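Local coordinates for protein sugar-binding transcriptional regulator, LacI family (Enterococcus faecalis, PDB 3CS3) that probably binds a sugar effector in its periplasmic-binding-protein-like domain and, as in other LacI-family regulators, controls transcription by binding DNA, at residues Asp157-Glu160 with Pro161-Tyr164. Numbering follows the deposited sequence.
Sequences DFTE and PSGY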
loop_
_atom_site.group_PDB
_atom_site.type_symbol
_atom_site.label_atom_id
_atom_site.label_comp_id
_atom_site.label_asym_id
_atom_site.label_seq_id
_atom_site.Cartn_x
_atom_site.Cartn_y
_atom_site.Cartn_z
ATOM N N ASP A 157 10.850 2.353 13.272
ATOM C CA ASP A 157 9.776 3.325 13.033
ATOM C C ASP A 157 8.564 2.741 12.299
ATOM O O ASP A 157 7.796 3.481 11.668
ATOM C CB ASP A 157 10.318 4.572 12.309
ATOM C CG ASP A 157 11.090 4.238 11.032
ATOM O OD1 ASP A 157 10.854 3.169 10.435
ATOM O OD2 ASP A 157 11.933 5.061 10.618
ATOM N N PHE A 158 8.423 1.416 12.390
ATOM C CA PHE A 158 7.380 0.610 11.723
ATOM C C PHE A 158 7.582 0.411 10.213
ATOM O O PHE A 158 6.861 -0.368 9.587
ATOM C CB PHE A 158 5.954 1.114 12.026
ATOM C CG PHE A 158 5.425 0.705 13.378
ATOM C CD1 PHE A 158 5.729 -0.544 13.926
ATOM C CD2 PHE A 158 4.578 1.556 14.083
ATOM C CE1 PHE A 158 5.221 -0.922 15.177
ATOM C CE2 PHE A 158 4.067 1.187 15.332
ATOM C CZ PHE A 158 4.387 -0.057 15.876
ATOM N N THR A 159 8.565 1.096 9.634
ATOM C CA THR A 159 8.819 0.994 8.204
ATOM C C THR A 159 9.892 -0.040 7.932
ATOM O O THR A 159 10.716 -0.325 8.796
ATOM C CB THR A 159 9.250 2.341 7.572
ATOM O OG1 THR A 159 10.616 2.618 7.906
ATOM C CG2 THR A 159 8.359 3.492 8.040
ATOM N N GLU A 160 9.875 -0.579 6.717
ATOM C CA GLU A 160 10.839 -1.583 6.254
ATOM C C GLU A 160 12.335 -1.159 6.261
ATOM O O GLU A 160 13.181 -1.971 6.659
ATOM C CB GLU A 160 10.393 -2.135 4.888
ATOM C CG GLU A 160 11.301 -3.173 4.255
ATOM C CD GLU A 160 10.781 -3.667 2.918
ATOM O OE1 GLU A 160 9.599 -4.070 2.842
ATOM O OE2 GLU A 160 11.561 -3.662 1.943
ATOM N N PRO A 161 12.671 0.087 5.817
ATOM C CA PRO A 161 14.064 0.563 5.965
ATOM C C PRO A 161 14.680 0.475 7.372
ATOM O O PRO A 161 15.879 0.214 7.487
ATOM C CB PRO A 161 13.980 2.031 5.530
ATOM C CG PRO A 161 12.851 2.071 4.583
ATOM C CD PRO A 161 11.851 1.087 5.101
ATOM N N SER A 162 13.876 0.688 8.416
ATOM C CA SER A 162 14.361 0.597 9.800
ATOM C C SER A 162 14.609 -0.839 10.237
ATOM O O SER A 162 15.471 -1.088 11.078
ATOM C CB SER A 162 13.405 1.278 10.779
ATOM O OG SER A 162 12.194 0.554 10.918
ATOM N N GLY A 163 13.849 -1.773 9.673
ATOM C CA GLY A 163 14.067 -3.196 9.910
ATOM C C GLY A 163 15.354 -3.678 9.265
ATOM O O GLY A 163 16.052 -4.532 9.820
ATOM N N TYR A 164 15.655 -3.122 8.089
ATOM C CA TYR A 164 16.892 -3.394 7.360
ATOM C C TYR A 164 18.113 -2.909 8.145
ATOM O O TYR A 164 19.068 -3.662 8.346
ATOM C CB TYR A 164 16.850 -2.728 5.976
ATOM C CG TYR A 164 18.022 -3.080 5.079
ATOM C CD1 TYR A 164 17.998 -4.230 4.291
ATOM C CD2 TYR A 164 19.154 -2.260 5.014
ATOM C CE1 TYR A 164 19.065 -4.559 3.465
ATOM C CE2 TYR A 164 20.232 -2.586 4.196
ATOM C CZ TYR A 164 20.178 -3.739 3.424
ATOM O OH TYR A 164 21.232 -4.073 2.607
#
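Asp157 turns its carboxylate forward along the chain, and its OD1 lies 3.0 Å from Ser162 OG, close beside Ser162 CB. The same oxygen takes two bonds from Thr159. The backbone Thr159 N comes to Asp157 OD1 at 3.2 Å on the anti side, closing an Asx turn, while Thr159 OG1 comes to Asp157 OD1 at 2.6 Å on the syn side. Both arrive from one face of the carboxylate, which probably restricts its turning. At the corner, the CB of Phe158, whose phi is positive (74°), leads away from the helix start. In Thr159, OG1 sits between the backbone N and the carbonyl carbon (chi1 76°), which brings it within 3.4 Å of Pro161 CD as well as onto Asp157. Thr159 O faces the first helical turn: Ser162 OG is 2.7 Å from it, and Ser162 N gives it a weak bond. The serine hydroxyl thus has one proton for two acceptors, Thr159 O and Asp157 OD1. Glu160 CB touches Pro161 but heads away overall, and the extended chain carries the carboxylate to a salt bridge with Lys194. Glu160 O takes a helical bond from Tyr164 N at 3.1 Å, with an N-H...O angle of 154°, and a weaker one from Gly163 N.

A glycerol, probably from the crystallisation liquor, lies by Phe158, consistent with a pocket, perhaps for sugar, where the two sheet-built parts face each other. The turn leads from strand 151-155, outermost in the four-stranded parallel sheet, into helix 160-170. Met188 of helix 186-196 packs against Phe158 and Ser162, and Phe158 meets the ring of Tyr18, from the loop after strand 10-15 of the other sheet.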